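Local coordinates for putative cell adhesion protein (Bacteroides eggerthii, PDB 4GPV), which probably serves as a FimA-like pilus subunit, building the surface fimbriae through which this gut bacterium would adhere, at residues N48-D62 against G79-G93. Numbering follows the deposited sequence. Where two conformers were deposited one is given.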
loop_
_atom_site.group_PDB
_atom_site.type_symbol
_atom_site.label_atom_id
_atom_site.label_comp_id
_atom_site.label_asym_id
_atom_site.label_seq_id
_atom_site.Cartn_x
_atom_site.Cartn_y
_atom_site.Cartn_z
ATOM N N ASN A 48 -10.408 -0.183 13.769
ATOM C CA ASN A 48 -9.988 -0.171 15.163
ATOM C C ASN A 48 -10.379 1.138 15.851
ATOM O O ASN A 48 -10.705 1.160 17.045
ATOM C CB ASN A 48 -8.487 -0.376 15.263
ATOM C CG ASN A 48 -8.126 -1.753 14.802
ATOM O OD1 ASN A 48 -8.696 -2.749 15.288
ATOM N ND2 ASN A 48 -7.215 -1.835 13.850
ATOM N N ASN A 49 -10.287 2.240 15.085
ATOM C CA ASN A 49 -10.572 3.597 15.527
ATOM C C ASN A 49 -10.680 4.494 14.309
ATOM O O ASN A 49 -10.301 4.084 13.191
ATOM C CB ASN A 49 -9.465 4.103 16.456
ATOM C CG ASN A 49 -8.098 3.986 15.831
ATOM O OD1 ASN A 49 -7.764 4.709 14.870
ATOM N ND2 ASN A 49 -7.322 3.017 16.322
ATOM N N TYR A 50 -11.213 5.696 14.499
ATOM C CA TYR A 50 -11.286 6.632 13.368
ATOM C C TYR A 50 -11.404 8.063 13.884
ATOM O O TYR A 50 -11.698 8.278 15.055
ATOM C CB TYR A 50 -12.462 6.282 12.422
ATOM C CG TYR A 50 -13.831 6.309 13.079
ATOM C CD1 TYR A 50 -14.339 5.186 13.721
ATOM C CD2 TYR A 50 -14.612 7.468 13.070
ATOM C CE1 TYR A 50 -15.592 5.207 14.338
ATOM C CE2 TYR A 50 -15.868 7.499 13.682
ATOM C CZ TYR A 50 -16.360 6.357 14.299
ATOM O OH TYR A 50 -17.593 6.348 14.897
ATOM N N LEU A 51 -11.169 9.019 13.003
ATOM C CA LEU A 51 -11.323 10.446 13.269
ATOM C C LEU A 51 -12.322 11.013 12.278
ATOM O O LEU A 51 -12.275 10.674 11.094
ATOM C CB LEU A 51 -9.989 11.228 13.170
ATOM C CG LEU A 51 -8.813 10.747 14.050
ATOM C CD1 LEU A 51 -7.492 11.405 13.606
ATOM C CD2 LEU A 51 -9.072 11.070 15.511
ATOM N N VAL A 52 -13.176 11.912 12.735
ATOM C CA VAL A 52 -14.129 12.614 11.859
ATOM C C VAL A 52 -13.814 14.117 11.959
ATOM O O VAL A 52 -13.799 14.685 13.060
ATOM C CB VAL A 52 -15.645 12.348 12.148
ATOM C CG1 VAL A 52 -16.553 13.046 11.122
ATOM C CG2 VAL A 52 -15.970 10.856 12.220
ATOM N N PHE A 53 -13.550 14.740 10.813
ATOM C CA PHE A 53 -13.297 16.172 10.711
ATOM C C PHE A 53 -14.469 16.813 9.996
ATOM O O PHE A 53 -14.879 16.327 8.941
ATOM C CB PHE A 53 -11.989 16.471 9.949
ATOM C CG PHE A 53 -10.775 15.746 10.471
ATOM C CD1 PHE A 53 -10.526 14.423 10.107
ATOM C CD2 PHE A 53 -9.868 16.391 11.301
ATOM C CE1 PHE A 53 -9.408 13.741 10.598
ATOM C CE2 PHE A 53 -8.747 15.708 11.800
ATOM C CZ PHE A 53 -8.527 14.391 11.449
ATOM N N LEU A 54 -15.006 17.898 10.560
ATOM C CA LEU A 54 -16.113 18.602 9.940
ATOM C C LEU A 54 -15.658 19.999 9.578
ATOM O O LEU A 54 -15.055 20.661 10.414
ATOM C CB LEU A 54 -17.338 18.672 10.871
ATOM C CG LEU A 54 -17.972 17.341 11.281
ATOM C CD1 LEU A 54 -19.051 17.569 12.375
ATOM C CD2 LEU A 54 -18.583 16.651 10.100
ATOM N N PHE A 55 -15.912 20.439 8.336
ATOM C CA PHE A 55 -15.465 21.771 7.918
ATOM C C PHE A 55 -16.581 22.620 7.401
ATOM O O PHE A 55 -17.506 22.115 6.774
ATOM C CB PHE A 55 -14.392 21.659 6.821
ATOM C CG PHE A 55 -13.151 20.952 7.294
ATOM C CD1 PHE A 55 -12.233 21.599 8.113
ATOM C CD2 PHE A 55 -12.911 19.632 6.947
ATOM C CE1 PHE A 55 -11.094 20.931 8.575
ATOM C CE2 PHE A 55 -11.768 18.964 7.405
ATOM C CZ PHE A 55 -10.871 19.615 8.213
ATOM N N ARG A 56 -16.459 23.933 7.620
ATOM C CA ARG A 56 -17.407 24.914 7.111
ATOM C C ARG A 56 -17.067 25.218 5.628
ATOM O O ARG A 56 -16.043 24.739 5.125
ATOM C CB ARG A 56 -17.396 26.169 7.988
ATOM C CG ARG A 56 -17.793 25.829 9.411
ATOM C CD ARG A 56 -17.861 27.003 10.361
ATOM N NE ARG A 56 -18.232 26.484 11.675
ATOM C CZ ARG A 56 -17.919 27.041 12.839
ATOM N NH1 ARG A 56 -17.298 28.216 12.878
ATOM N NH2 ARG A 56 -18.277 26.459 13.971
ATOM N N GLU A 57 -17.929 26.008 4.945
ATOM C CA GLU A 57 -17.772 26.366 3.527
ATOM C C GLU A 57 -16.385 26.976 3.251
ATOM O O GLU A 57 -15.763 26.649 2.234
ATOM C CB GLU A 57 -18.905 27.328 3.101
ATOM C CG GLU A 57 -18.892 27.791 1.647
ATOM C CD GLU A 57 -19.000 26.756 0.541
ATOM O OE1 GLU A 57 -19.660 25.713 0.749
ATOM O OE2 GLU A 57 -18.457 27.015 -0.558
ATOM N N GLY A 58 -15.907 27.812 4.160
ATOM C CA GLY A 58 -14.611 28.463 4.016
ATOM C C GLY A 58 -13.399 27.704 4.515
ATOM O O GLY A 58 -12.326 28.299 4.652
ATOM N N GLY A 59 -13.583 26.421 4.829
ATOM C CA GLY A 59 -12.509 25.543 5.286
ATOM C C GLY A 59 -12.220 25.503 6.777
ATOM O O GLY A 59 -11.411 24.680 7.190
ATOM N N ALA A 60 -12.873 26.331 7.606
ATOM C CA ALA A 60 -12.616 26.278 9.053
ATOM C C ALA A 60 -13.197 25.009 9.675
ATOM O O ALA A 60 -14.231 24.515 9.212
ATOM C CB ALA A 60 -13.218 27.497 9.755
ATOM N N LEU A 61 -12.565 24.506 10.743
ATOM C CA LEU A 61 -13.128 23.378 11.492
ATOM C C LEU A 61 -14.479 23.825 12.097
ATOM O O LEU A 61 -14.601 24.931 12.615
ATOM C CB LEU A 61 -12.179 22.909 12.600
ATOM C CG LEU A 61 -11.132 21.889 12.175
ATOM C CD1 LEU A 61 -10.059 21.776 13.219
ATOM C CD2 LEU A 61 -11.772 20.512 11.900
ATOM N N ASP A 62 -15.492 22.985 11.986
ATOM C CA ASP A 62 -16.810 23.343 12.511
ATOM C C ASP A 62 -16.880 23.043 14.006
ATOM O O ASP A 62 -17.716 23.581 14.726
ATOM C CB ASP A 62 -17.882 22.581 11.724
ATOM C CG ASP A 62 -19.290 22.919 12.164
ATOM O OD1 ASP A 62 -19.642 24.132 12.176
ATOM O OD2 ASP A 62 -20.000 22.001 12.585
ATOM N N GLY A 79 -20.908 20.188 16.760
ATOM C CA GLY A 79 -20.873 20.954 15.521
ATOM C C GLY A 79 -22.094 21.809 15.269
ATOM O O GLY A 79 -22.988 21.923 16.113
ATOM N N THR A 80 -22.132 22.437 14.094
ATOM C CA THR A 80 -23.208 23.376 13.799
ATOM C C THR A 80 -23.791 23.135 12.409
ATOM O O THR A 80 -23.267 22.312 11.640
ATOM C CB THR A 80 -22.706 24.846 13.905
ATOM O OG1 THR A 80 -22.020 25.198 12.707
ATOM C CG2 THR A 80 -21.831 25.134 15.152
ATOM N N THR A 81 -24.823 23.929 12.066
ATOM C CA THR A 81 -25.469 23.880 10.749
ATOM C C THR A 81 -24.581 24.515 9.665
ATOM O O THR A 81 -24.935 24.484 8.473
ATOM C CB THR A 81 -26.838 24.535 10.796
ATOM O OG1 THR A 81 -26.720 25.854 11.337
ATOM C CG2 THR A 81 -27.830 23.707 11.579
ATOM N N ALA A 82 -23.397 25.017 10.069
ATOM C CA ALA A 82 -22.409 25.558 9.143
ATOM C C ALA A 82 -21.523 24.449 8.552
ATOM O O ALA A 82 -20.800 24.726 7.593
ATOM C CB ALA A 82 -21.551 26.610 9.825
ATOM N N ALA A 83 -21.564 23.195 9.091
ATOM C CA ALA A 83 -20.768 22.090 8.531
ATOM C C ALA A 83 -21.185 21.815 7.081
ATOM O O ALA A 83 -22.379 21.702 6.798
ATOM C CB ALA A 83 -20.935 20.822 9.373
ATOM N N LYS A 84 -20.194 21.705 6.172
ATOM C CA LYS A 84 -20.412 21.443 4.742
ATOM C C LYS A 84 -19.750 20.154 4.246
ATOM O O LYS A 84 -20.221 19.567 3.271
ATOM C CB LYS A 84 -19.868 22.605 3.901
ATOM C CG LYS A 84 -20.654 23.913 4.091
ATOM C CD LYS A 84 -22.079 23.880 3.516
ATOM C CE LYS A 84 -22.135 23.830 2.006
ATOM N NZ LYS A 84 -23.525 23.642 1.513
ATOM N N LYS A 85 -18.641 19.747 4.886
ATOM C CA LYS A 85 -17.882 18.558 4.483
ATOM C C LYS A 85 -17.466 17.755 5.671
ATOM O O LYS A 85 -17.066 18.330 6.687
ATOM C CB LYS A 85 -16.614 18.982 3.716
ATOM C CG LYS A 85 -16.818 19.394 2.260
ATOM C CD LYS A 85 -16.961 18.204 1.300
ATOM C CE LYS A 85 -15.672 17.519 0.937
ATOM N NZ LYS A 85 -15.937 16.315 0.118
ATOM N N ALA A 86 -17.522 16.417 5.537
ATOM C CA ALA A 86 -17.057 15.483 6.564
ATOM C C ALA A 86 -15.968 14.622 5.959
ATOM O O ALA A 86 -16.135 14.123 4.840
ATOM C CB ALA A 86 -18.223 14.624 7.064
ATOM N N TYR A 87 -14.804 14.559 6.618
ATOM C CA TYR A 87 -13.693 13.702 6.232
ATOM C C TYR A 87 -13.493 12.699 7.324
ATOM O O TYR A 87 -13.598 13.043 8.523
ATOM C CB TYR A 87 -12.432 14.533 6.045
ATOM C CG TYR A 87 -12.446 15.462 4.854
ATOM C CD1 TYR A 87 -13.016 16.727 4.939
ATOM C CD2 TYR A 87 -11.744 15.147 3.699
ATOM C CE1 TYR A 87 -13.009 17.597 3.847
ATOM C CE2 TYR A 87 -11.690 16.027 2.619
ATOM C CZ TYR A 87 -12.325 17.250 2.696
ATOM O OH TYR A 87 -12.265 18.115 1.629
ATOM N N VAL A 88 -13.211 11.451 6.929
ATOM C CA VAL A 88 -12.999 10.365 7.907
ATOM C C VAL A 88 -11.673 9.677 7.593
ATOM O O VAL A 88 -11.408 9.336 6.436
ATOM C CB VAL A 88 -14.173 9.330 7.926
ATOM C CG1 VAL A 88 -13.886 8.174 8.889
ATOM C CG2 VAL A 88 -15.505 9.997 8.292
ATOM N N VAL A 89 -10.870 9.452 8.620
ATOM C CA VAL A 89 -9.635 8.692 8.508
ATOM C C VAL A 89 -9.731 7.586 9.541
ATOM O O VAL A 89 -9.955 7.883 10.705
ATOM C CB VAL A 89 -8.339 9.539 8.672
ATOM C CG1 VAL A 89 -7.101 8.647 8.572
ATOM C CG2 VAL A 89 -8.257 10.661 7.630
ATOM N N ALA A 90 -9.558 6.333 9.127
ATOM C CA ALA A 90 -9.611 5.214 10.077
ATOM C C ALA A 90 -8.228 4.634 10.305
ATOM O O ALA A 90 -7.388 4.614 9.388
ATOM C CB ALA A 90 -10.519 4.113 9.522
ATOM N N ASN A 91 -8.013 4.120 11.513
ATOM C CA ASN A 91 -6.886 3.292 11.927
ATOM C C ASN A 91 -5.555 4.012 12.002
ATOM O O ASN A 91 -4.517 3.365 11.924
ATOM C CB ASN A 91 -6.812 2.034 11.032
ATOM C CG ASN A 91 -7.992 1.120 11.232
ATOM O OD1 ASN A 91 -8.622 1.114 12.295
ATOM N ND2 ASN A 91 -8.283 0.263 10.254
ATOM N N THR A 92 -5.564 5.313 12.323
ATOM C CA THR A 92 -4.296 6.019 12.557
ATOM C C THR A 92 -4.085 6.245 14.080
ATOM O O THR A 92 -3.090 6.844 14.470
ATOM C CB THR A 92 -4.187 7.332 11.795
ATOM O OG1 THR A 92 -5.162 8.289 12.277
ATOM C CG2 THR A 92 -4.215 7.151 10.263
ATOM N N GLY A 93 -5.018 5.790 14.893
ATOM C CA GLY A 93 -4.946 5.892 16.354
ATOM C C GLY A 93 -5.395 7.215 16.932
ATOM O O GLY A 93 -6.048 8.005 16.255
HETATM O O HOH W 1 -8.223 7.399 14.946
HETATM O O HOH W 2 -4.827 2.118 14.832
HETATM O O HOH W 3 -20.398 26.977 6.205
#
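The rings of F55 and Y87 meet on one face of an antiparallel strand pair, with CD1 of Y87 in the plane of the F55 ring, at its edge, 3.5 Å from CD2 of F55. Their planes are turned 76° apart; helix 106-111 packs against both rings, and the Y87 hydroxyl reaches E106. The R56 guanidinium has L61 O over one face and D62 OD1 in its plane, at the edge. Strands 50-56 and 83-90 lie within the larger β-sheet of this FimA-like subunit. Their other face also bears A86, and from it Y50, V52, L54 and V88 pack on strands 18-24 and 73-76 as in a β-sandwich. There CD2 of L54 rests 3.7 Å from CB of A86. A classic β bulge sets K84 and K85 both opposite F55, whose O accepts from both backbone nitrogens. Beyond it, the D62 carboxylate grips T80 twice through syn lone pairs: OD2 takes T80 N at 2.6 Å, OD1 takes T80 OG1 at 2.7 Å. CG of D62 stands anti to its own backbone N (chi1 -178°), which carries the carboxylate over to T80. OD1 spends its anti lone pair on R56 NE, a 2.8 Å salt bridge that probably favours the ionised acid. At the opposite end N91 OD1 receives N48 N in its carbonyl plane, and N49 OD1 accepts G93 N from 36° above its amide plane, at 3.0 Å.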